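Local coordinates for Xaa-Pro dipeptidase (Pyrococcus horikoshii, PDB 1WY2), which probably hydrolyses dipeptides that carry proline at the C-terminal position, releasing proline and a nonpolar amino acid, as a homodimeric metallopeptidase with two metal ions per subunit, at residues 9-14 against 122-127; 147-152 against 165-170; 250-255 against 340-345. All coordinates share one frame; numbering follows the deposited sequence.

Contact 1 (9-14 against 122-127); sequences KKIIEF and RDMRII
The thioether of M124 lies alongside the aliphatic chain of K10, the two side chains sliding past each other in opposite directions. The lysine chain is extended beyond CG, and its methylenes run in a line past the thioether: K10 CD comes to 3.8 Å from M124 CG and stays equally close to the sulfur, while K10 CB lies 3.9 Å from M124 SD. The last bond of the methionine then turns off this line (chi3 -73°) and places the methyl group against I11, whose side chain it crosses at about a right angle. There M124 CE rests 4.0 Å from I11 CG1 and 4.1 Å from I11 CD1. One side chain thus covers an exposed lysine with its middle and a buried isoleucine with its end. The contact joins helix 6-17 to helix 118-125 within the creatinase/prolidase N-terminal domain, an alpha/beta unit built around a mixed six-stranded sheet. I11 also packs on I47 of strand 44-48, on I34 of helix 28-35 and on I121, and M124 is flanked by Y33, so the methyl group enters an apolar layer between helices and sheet. With an alanine in place of M124, a gap would probably open beside I11 CG1 and CD1, and the K10 methylenes would lose the thioether they lie along. Just before M124 in the same helix, R122 grips D123 side-on, with NE and NH2 both directed at the single oxygen OD1; the NE to OD1 distance is 3.1 Å. Both nitrogens approach from the same face of the carboxylate and out of its plane. R125, turned elsewhere, forms salt bridges from NH2 to E292 and E295, tying helix 118-125 to the metallopeptidase part of the chain.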
loop_
_atom_site.group_PDB
_atom_site.type_symbol
_atom_site.label_atom_id
_atom_site.label_comp_id
_atom_site.label_asym_id
_atom_site.label_seq_id
_atom_site.Cartn_x
_atom_site.Cartn_y
_atom_site.Cartn_z
ATOM N N LYS A 9 -8.204 -9.335 25.717
ATOM C CA LYS A 9 -8.274 -10.490 26.603
ATOM C C LYS A 9 -8.077 -11.810 25.872
ATOM O O LYS A 9 -7.511 -12.751 26.425
ATOM C CB LYS A 9 -9.594 -10.480 27.373
ATOM C CG LYS A 9 -9.576 -9.472 28.508
ATOM C CD LYS A 9 -10.961 -9.191 29.056
ATOM C CE LYS A 9 -10.866 -8.228 30.232
ATOM N NZ LYS A 9 -12.162 -7.563 30.508
ATOM N N LYS A 10 -8.533 -11.884 24.626
ATOM C CA LYS A 10 -8.348 -13.106 23.853
ATOM C C LYS A 10 -6.867 -13.297 23.576
ATOM O O LYS A 10 -6.368 -14.424 23.549
ATOM C CB LYS A 10 -9.131 -13.040 22.543
ATOM C CG LYS A 10 -10.623 -13.261 22.744
ATOM C CD LYS A 10 -11.368 -13.341 21.431
ATOM C CE LYS A 10 -12.841 -13.649 21.663
ATOM N NZ LYS A 10 -13.576 -13.801 20.376
ATOM N N ILE A 11 -6.157 -12.193 23.379
ATOM C CA ILE A 11 -4.725 -12.268 23.135
ATOM C C ILE A 11 -4.022 -12.676 24.429
ATOM O O ILE A 11 -3.086 -13.472 24.407
ATOM C CB ILE A 11 -4.183 -10.919 22.623
ATOM C CG1 ILE A 11 -4.704 -10.680 21.201
ATOM C CG2 ILE A 11 -2.652 -10.920 22.636
ATOM C CD1 ILE A 11 -4.459 -9.286 20.661
ATOM N N ILE A 12 -4.480 -12.140 25.558
ATOM C CA ILE A 12 -3.873 -12.493 26.840
ATOM C C ILE A 12 -4.052 -13.989 27.110
ATOM O O ILE A 12 -3.155 -14.641 27.653
ATOM C CB ILE A 12 -4.490 -11.671 27.998
ATOM C CG1 ILE A 12 -4.033 -10.211 27.887
ATOM C CG2 ILE A 12 -4.083 -12.267 29.345
ATOM C CD1 ILE A 12 -4.727 -9.261 28.841
ATOM N N GLU A 13 -5.208 -14.533 26.733
ATOM C CA GLU A 13 -5.469 -15.959 26.926
ATOM C C GLU A 13 -4.440 -16.759 26.134
ATOM O O GLU A 13 -3.807 -17.677 26.658
ATOM C CB GLU A 13 -6.875 -16.316 26.445
ATOM C CG GLU A 13 -7.163 -17.812 26.436
ATOM C CD GLU A 13 -8.584 -18.132 26.013
ATOM O OE1 GLU A 13 -8.996 -17.697 24.917
ATOM O OE2 GLU A 13 -9.291 -18.826 26.775
ATOM N N PHE A 14 -4.278 -16.398 24.865
ATOM C CA PHE A 14 -3.321 -17.065 23.993
ATOM C C PHE A 14 -1.920 -16.964 24.590
ATOM O O PHE A 14 -1.164 -17.936 24.581
ATOM C CB PHE A 14 -3.353 -16.427 22.601
ATOM C CG PHE A 14 -2.433 -17.082 21.606
ATOM C CD1 PHE A 14 -1.126 -16.636 21.448
ATOM C CD2 PHE A 14 -2.876 -18.149 20.832
ATOM C CE1 PHE A 14 -0.267 -17.246 20.529
ATOM C CE2 PHE A 14 -2.024 -18.767 19.911
ATOM C CZ PHE A 14 -0.720 -18.312 19.762
ATOM N N ARG A 122 -5.953 -14.238 13.721
ATOM C CA ARG A 122 -6.775 -14.868 12.691
ATOM C C ARG A 122 -8.115 -15.336 13.253
ATOM O O ARG A 122 -9.170 -15.050 12.695
ATOM C CB ARG A 122 -6.045 -16.074 12.093
ATOM C CG ARG A 122 -6.896 -16.920 11.150
ATOM C CD ARG A 122 -6.284 -18.303 10.992
ATOM N NE ARG A 122 -6.255 -19.007 12.272
ATOM C CZ ARG A 122 -5.636 -20.166 12.479
ATOM N NH1 ARG A 122 -4.984 -20.758 11.487
ATOM N NH2 ARG A 122 -5.674 -20.734 13.677
ATOM N N ASP A 123 -8.069 -16.069 14.360
ATOM C CA ASP A 123 -9.290 -16.584 14.960
ATOM C C ASP A 123 -10.315 -15.491 15.248
ATOM O O ASP A 123 -11.518 -15.733 15.166
ATOM C CB ASP A 123 -8.964 -17.375 16.233
ATOM C CG ASP A 123 -8.338 -18.734 15.933
ATOM O OD1 ASP A 123 -8.183 -19.078 14.740
ATOM O OD2 ASP A 123 -7.999 -19.462 16.890
ATOM N N MET A 124 -9.844 -14.294 15.581
ATOM C CA MET A 124 -10.751 -13.184 15.848
ATOM C C MET A 124 -11.260 -12.533 14.565
ATOM O O MET A 124 -12.468 -12.435 14.349
ATOM C CB MET A 124 -10.066 -12.113 16.701
ATOM C CG MET A 124 -9.757 -12.538 18.128
ATOM S SD MET A 124 -9.228 -11.129 19.129
ATOM C CE MET A 124 -7.584 -10.847 18.458
ATOM N N ARG A 125 -10.341 -12.107 13.703
ATOM C CA ARG A 125 -10.720 -11.421 12.471
ATOM C C ARG A 125 -11.453 -12.244 11.413
ATOM O O ARG A 125 -12.221 -11.692 10.628
ATOM C CB ARG A 125 -9.486 -10.761 11.842
ATOM C CG ARG A 125 -9.035 -9.485 12.565
ATOM C CD ARG A 125 -7.753 -8.916 11.965
ATOM N NE ARG A 125 -7.900 -8.621 10.542
ATOM C CZ ARG A 125 -6.880 -8.413 9.715
ATOM N NH1 ARG A 125 -5.632 -8.461 10.164
ATOM N NH2 ARG A 125 -7.109 -8.178 8.429
ATOM N N ILE A 126 -11.231 -13.553 11.406
ATOM C CA ILE A 126 -11.855 -14.434 10.419
ATOM C C ILE A 126 -13.378 -14.550 10.554
ATOM O O ILE A 126 -14.063 -14.914 9.599
ATOM C CB ILE A 126 -11.212 -15.842 10.465
ATOM C CG1 ILE A 126 -11.477 -16.577 9.145
ATOM C CG2 ILE A 126 -11.747 -16.623 11.657
ATOM C CD1 ILE A 126 -10.650 -17.844 8.967
ATOM N N ILE A 127 -13.899 -14.245 11.739
ATOM C CA ILE A 127 -15.339 -14.282 11.980
ATOM C C ILE A 127 -15.805 -12.840 12.152
ATOM O O ILE A 127 -15.411 -12.165 13.102
ATOM C CB ILE A 127 -15.685 -15.073 13.259
ATOM C CG1 ILE A 127 -15.114 -16.492 13.168
ATOM C CG2 ILE A 127 -17.204 -15.099 13.458
ATOM C CD1 ILE A 127 -15.582 -17.291 11.963
#

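Contact 2 (147-152 against 165-170); sequences VMAAIE and AKVEYL
A149 and A150 of helix 130-153 receive V167 and L170 of helix 160-173 in an antiparallel helical hairpin, part of the pita-bread fold shared by M24 metallopeptidases. The axes of the short segments 147-152 and 165-170 approach to 9.2 Å at an angle of 150° between their N-to-C directions, and the alanines let V167 come right up to the opposing backbone. V167 CG1 is the methyl group that does so, lying 3.7 Å from both the N and the CA of A150 and 3.8 Å from A150 CB; it stands anti to its own carbonyl carbon (chi1 -55°), which leaves CG2 in the crowded position between N and C. This is the buried half of the interface, and A150 continues inward onto I211 of strand 208-217, next to the metal ligand D212. Toward the surface the character changes. K166 is exposed, and although its CB points toward helix 130-153 its side chain makes no contact with segment 147-152; its amino group has a long, weak ion pair with E153 instead. On another flank of helix 160-173 the second subunit takes over: E168 forms a salt bridge with K172 of that subunit, and Y169 packs on its A165. L170, one turn on from V167, is partly exposed, with CG anti to the backbone N. One of its branches packs tighter than usual van der Waals contact, L170 CD2 pressing against A149 CB at 3.4 Å.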
loop_
_atom_site.group_PDB
_atom_site.type_symbol
_atom_site.label_atom_id
_atom_site.label_comp_id
_atom_site.label_asym_id
_atom_site.label_seq_id
_atom_site.Cartn_x
_atom_site.Cartn_y
_atom_site.Cartn_z
ATOM N N VAL A 147 -19.179 -0.876 -10.573
ATOM C CA VAL A 147 -19.190 -1.812 -11.690
ATOM C C VAL A 147 -20.253 -1.418 -12.714
ATOM O O VAL A 147 -20.014 -1.481 -13.922
ATOM C CB VAL A 147 -19.455 -3.253 -11.211
ATOM C CG1 VAL A 147 -19.624 -4.181 -12.410
ATOM C CG2 VAL A 147 -18.295 -3.725 -10.344
ATOM N N MET A 148 -21.425 -1.015 -12.235
ATOM C CA MET A 148 -22.495 -0.611 -13.142
ATOM C C MET A 148 -22.078 0.631 -13.911
ATOM O O MET A 148 -22.386 0.768 -15.096
ATOM C CB MET A 148 -23.794 -0.341 -12.375
ATOM C CG MET A 148 -24.444 -1.588 -11.784
ATOM S SD MET A 148 -24.812 -2.884 -12.995
ATOM C CE MET A 148 -26.288 -2.200 -13.808
ATOM N N ALA A 149 -21.377 1.541 -13.238
ATOM C CA ALA A 149 -20.913 2.758 -13.889
ATOM C C ALA A 149 -19.853 2.408 -14.929
ATOM O O ALA A 149 -19.803 3.014 -15.999
ATOM C CB ALA A 149 -20.339 3.729 -12.863
ATOM N N ALA A 150 -19.010 1.426 -14.616
ATOM C CA ALA A 150 -17.958 1.009 -15.541
ATOM C C ALA A 150 -18.567 0.450 -16.819
ATOM O O ALA A 150 -18.128 0.767 -17.924
ATOM C CB ALA A 150 -17.068 -0.046 -14.890
ATOM N N ILE A 151 -19.579 -0.393 -16.657
ATOM C CA ILE A 151 -20.252 -1.005 -17.795
ATOM C C ILE A 151 -20.839 0.059 -18.717
ATOM O O ILE A 151 -20.746 -0.046 -19.941
ATOM C CB ILE A 151 -21.367 -1.962 -17.308
ATOM C CG1 ILE A 151 -20.730 -3.154 -16.585
ATOM C CG2 ILE A 151 -22.212 -2.442 -18.482
ATOM C CD1 ILE A 151 -21.735 -4.109 -15.954
ATOM N N GLU A 152 -21.424 1.093 -18.125
ATOM C CA GLU A 152 -22.033 2.172 -18.892
ATOM C C GLU A 152 -20.979 3.038 -19.584
ATOM O O GLU A 152 -21.216 3.574 -20.668
ATOM C CB GLU A 152 -22.888 3.040 -17.964
ATOM C CG GLU A 152 -23.857 3.972 -18.675
ATOM C CD GLU A 152 -24.899 3.220 -19.481
ATOM O OE1 GLU A 152 -25.446 2.223 -18.961
ATOM O OE2 GLU A 152 -25.176 3.629 -20.628
ATOM N N ALA A 165 -10.446 5.742 -13.810
ATOM C CA ALA A 165 -10.467 7.038 -13.146
ATOM C C ALA A 165 -11.894 7.473 -12.817
ATOM O O ALA A 165 -12.164 7.964 -11.722
ATOM C CB ALA A 165 -9.788 8.084 -14.027
ATOM N N LYS A 166 -12.808 7.274 -13.761
ATOM C CA LYS A 166 -14.199 7.667 -13.570
ATOM C C LYS A 166 -14.899 6.904 -12.448
ATOM O O LYS A 166 -15.598 7.505 -11.632
ATOM C CB LYS A 166 -14.977 7.482 -14.878
ATOM C CG LYS A 166 -16.431 7.940 -14.831
ATOM C CD LYS A 166 -16.546 9.455 -14.745
ATOM C CE LYS A 166 -18.000 9.903 -14.793
ATOM N NZ LYS A 166 -18.674 9.476 -16.056
ATOM N N VAL A 167 -14.715 5.587 -12.395
ATOM C CA VAL A 167 -15.384 4.804 -11.362
ATOM C C VAL A 167 -14.741 4.959 -9.992
ATOM O O VAL A 167 -15.405 4.796 -8.973
ATOM C CB VAL A 167 -15.465 3.301 -11.738
ATOM C CG1 VAL A 167 -16.145 3.150 -13.089
ATOM C CG2 VAL A 167 -14.089 2.678 -11.747
ATOM N N GLU A 168 -13.452 5.279 -9.957
ATOM C CA GLU A 168 -12.795 5.469 -8.672
ATOM C C GLU A 168 -13.276 6.790 -8.086
ATOM O O GLU A 168 -13.399 6.932 -6.871
ATOM C CB GLU A 168 -11.275 5.442 -8.838
ATOM C CG GLU A 168 -10.773 4.043 -9.222
ATOM C CD GLU A 168 -9.274 3.962 -9.407
ATOM O OE1 GLU A 168 -8.646 5.011 -9.667
ATOM O OE2 GLU A 168 -8.725 2.838 -9.313
ATOM N N TYR A 169 -13.560 7.754 -8.958
ATOM C CA TYR A 169 -14.076 9.043 -8.516
ATOM C C TYR A 169 -15.481 8.811 -7.968
ATOM O O TYR A 169 -15.845 9.344 -6.925
ATOM C CB TYR A 169 -14.119 10.034 -9.686
ATOM C CG TYR A 169 -14.821 11.340 -9.373
ATOM C CD1 TYR A 169 -16.181 11.504 -9.639
ATOM C CD2 TYR A 169 -14.129 12.406 -8.799
ATOM C CE1 TYR A 169 -16.836 12.704 -9.345
ATOM C CE2 TYR A 169 -14.774 13.606 -8.499
ATOM C CZ TYR A 169 -16.127 13.747 -8.776
ATOM O OH TYR A 169 -16.763 14.934 -8.482
ATOM N N LEU A 170 -16.267 8.001 -8.673
ATOM C CA LEU A 170 -17.626 7.703 -8.235
ATOM C C LEU A 170 -17.632 7.039 -6.861
ATOM O O LEU A 170 -18.453 7.378 -6.005
ATOM C CB LEU A 170 -18.331 6.793 -9.251
ATOM C CG LEU A 170 -19.745 6.346 -8.867
ATOM C CD1 LEU A 170 -20.683 7.549 -8.877
ATOM C CD2 LEU A 170 -20.237 5.282 -9.837
#

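Contact 3 (250-255 against 340-345); sequences KAVESA and SKRLTK
S340 meets the C-terminal end of helix 235-254 with both its side-chain atoms. Its CB faces A255, the first residue beyond the helix, 4.1 Å from A255 CB and 3.7 Å from A255 O. Its hydroxyl, turned between the backbone N and the carbonyl carbon (chi1 68°), reaches further: S340 OG lies 3.1 Å from V252 O and 3.9 Å from V252 CG1. OG donates to a water at 2.5 Å, and that water in turn donates to V252 O at 2.6 Å and to A255 O at 2.7 Å. The water thereby bridges the carbonyls of V252 and A255, at and just beyond the helix end, to S340 of the strand. Two residues on, R342 crosses V252 at about a right angle, its CG 4.1 Å from V252 CG1. Its charged end turns to other partners, NE forming a salt bridge with D331 while T344 O lies over one guanidinium face, offset toward its rim. In the catalytic domain, strand 339-342 is the outermost strand, within this chain, of a three-stranded antiparallel sheet whose other members, 312-321 and 325-336, carry the metal ligands E316 and E330. Helix 235-254 lies against this sheet, V252 touching I315 and A255 touching I333 and I335, while A255 also packs on L264 of helix 261-274.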
loop_
_atom_site.group_PDB
_atom_site.type_symbol
_atom_site.label_atom_id
_atom_site.label_comp_id
_atom_site.label_asym_id
_atom_site.label_seq_id
_atom_site.Cartn_x
_atom_site.Cartn_y
_atom_site.Cartn_z
ATOM N N LYS A 250 -21.999 -22.519 -9.059
ATOM C CA LYS A 250 -21.953 -23.767 -8.305
ATOM C C LYS A 250 -21.177 -23.588 -7.001
ATOM O O LYS A 250 -21.597 -24.076 -5.951
ATOM C CB LYS A 250 -21.306 -24.869 -9.148
ATOM C CG LYS A 250 -21.337 -26.251 -8.503
ATOM C CD LYS A 250 -22.765 -26.741 -8.322
ATOM C CE LYS A 250 -22.799 -28.145 -7.744
ATOM N NZ LYS A 250 -24.195 -28.638 -7.581
ATOM N N ALA A 251 -20.052 -22.880 -7.064
ATOM C CA ALA A 251 -19.244 -22.656 -5.871
ATOM C C ALA A 251 -20.014 -21.838 -4.839
ATOM O O ALA A 251 -20.013 -22.170 -3.657
ATOM C CB ALA A 251 -17.941 -21.954 -6.238
ATOM N N VAL A 252 -20.671 -20.769 -5.280
ATOM C CA VAL A 252 -21.439 -19.942 -4.354
ATOM C C VAL A 252 -22.538 -20.778 -3.694
ATOM O O VAL A 252 -22.758 -20.689 -2.485
ATOM C CB VAL A 252 -22.093 -18.738 -5.071
ATOM C CG1 VAL A 252 -23.010 -17.999 -4.108
ATOM C CG2 VAL A 252 -21.015 -17.787 -5.596
ATOM N N GLU A 253 -23.221 -21.593 -4.491
ATOM C CA GLU A 253 -24.295 -22.445 -3.981
ATOM C C GLU A 253 -23.786 -23.524 -3.024
ATOM O O GLU A 253 -24.542 -24.026 -2.189
ATOM C CB GLU A 253 -25.037 -23.116 -5.143
ATOM C CG GLU A 253 -25.756 -22.148 -6.072
ATOM C CD GLU A 253 -26.256 -22.811 -7.348
ATOM O OE1 GLU A 253 -26.894 -22.116 -8.171
ATOM O OE2 GLU A 253 -26.005 -24.022 -7.540
ATOM N N SER A 254 -22.509 -23.876 -3.150
ATOM C CA SER A 254 -21.897 -24.903 -2.310
ATOM C C SER A 254 -21.261 -24.351 -1.037
ATOM O O SER A 254 -20.943 -25.108 -0.116
ATOM C CB SER A 254 -20.836 -25.663 -3.111
ATOM O OG SER A 254 -21.400 -26.274 -4.258
ATOM N N ALA A 255 -21.062 -23.037 -0.990
ATOM C CA ALA A 255 -20.455 -22.398 0.173
ATOM C C ALA A 255 -21.380 -22.464 1.382
ATOM O O ALA A 255 -22.485 -21.922 1.362
ATOM C CB ALA A 255 -20.115 -20.947 -0.148
ATOM N N SER A 340 -25.021 -19.371 2.169
ATOM C CA SER A 340 -24.278 -18.138 1.957
ATOM C C SER A 340 -25.175 -17.000 1.498
ATOM O O SER A 340 -26.325 -17.209 1.114
ATOM C CB SER A 340 -23.182 -18.362 0.913
ATOM O OG SER A 340 -23.745 -18.601 -0.365
ATOM N N LYS A 341 -24.631 -15.792 1.557
ATOM C CA LYS A 341 -25.333 -14.591 1.133
ATOM C C LYS A 341 -24.379 -13.803 0.242
ATOM O O LYS A 341 -23.224 -13.582 0.610
ATOM C CB LYS A 341 -25.721 -13.731 2.338
ATOM C CG LYS A 341 -26.313 -12.384 1.946
ATOM C CD LYS A 341 -26.568 -11.487 3.145
ATOM C CE LYS A 341 -27.237 -10.194 2.701
ATOM N NZ LYS A 341 -27.542 -9.294 3.840
ATOM N N ARG A 342 -24.848 -13.396 -0.933
ATOM C CA ARG A 342 -24.012 -12.614 -1.835
ATOM C C ARG A 342 -24.056 -11.153 -1.386
ATOM O O ARG A 342 -25.115 -10.524 -1.418
ATOM C CB ARG A 342 -24.520 -12.743 -3.279
ATOM C CG ARG A 342 -24.336 -14.135 -3.878
ATOM C CD ARG A 342 -24.897 -14.221 -5.298
ATOM N NE ARG A 342 -24.253 -13.272 -6.204
ATOM C CZ ARG A 342 -24.917 -12.410 -6.968
ATOM N NH1 ARG A 342 -26.244 -12.381 -6.936
ATOM N NH2 ARG A 342 -24.258 -11.580 -7.763
ATOM N N LEU A 343 -22.915 -10.614 -0.954
ATOM C CA LEU A 343 -22.872 -9.225 -0.501
ATOM C C LEU A 343 -22.807 -8.299 -1.711
ATOM O O LEU A 343 -23.337 -7.188 -1.681
ATOM C CB LEU A 343 -21.684 -9.004 0.441
ATOM C CG LEU A 343 -21.695 -9.910 1.681
ATOM C CD1 LEU A 343 -20.532 -9.538 2.591
ATOM C CD2 LEU A 343 -23.017 -9.762 2.435
ATOM N N THR A 344 -22.142 -8.758 -2.771
ATOM C CA THR A 344 -22.088 -8.009 -4.020
ATOM C C THR A 344 -23.292 -8.578 -4.765
ATOM O O THR A 344 -23.447 -9.797 -4.856
ATOM C CB THR A 344 -20.776 -8.264 -4.791
ATOM O OG1 THR A 344 -20.471 -9.664 -4.785
ATOM C CG2 THR A 344 -19.639 -7.488 -4.153
ATOM N N LYS A 345 -24.146 -7.708 -5.290
ATOM C CA LYS A 345 -25.375 -8.168 -5.935
ATOM C C LYS A 345 -25.550 -7.911 -7.429
ATOM O O LYS A 345 -26.586 -8.255 -7.998
ATOM C CB LYS A 345 -26.562 -7.570 -5.174
ATOM C CG LYS A 345 -26.475 -7.800 -3.668
ATOM C CD LYS A 345 -27.485 -6.966 -2.895
ATOM C CE LYS A 345 -27.277 -7.121 -1.392
ATOM N NZ LYS A 345 -28.230 -6.275 -0.609
HETATM O O HOH W 1 -24.334 -21.076 -0.409
#

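Overall arrangement
The three contacts follow one another along the chain without interleaving. Contact 1 lies within the N-terminal domain, joining its helices 6-17 and 118-125; contacts 2 and 3 belong to the metallopeptidase half, and contacts 1 and 2 lie on opposite sides of the chain's centre, their centres 38 Å apart. Helix 130-153, which carries half of contact 2, comes directly after helix 118-125 of contact 1. It also links contacts 2 and 3, whose nearest atoms are about 7 Å apart: D144 bonds to the backbone of K345, and M148 touches T346. Contact 2 pairs two helices and contact 3 a helix with a strand, both in the domain that holds the two zinc ions, whereas contact 1 stands apart from it.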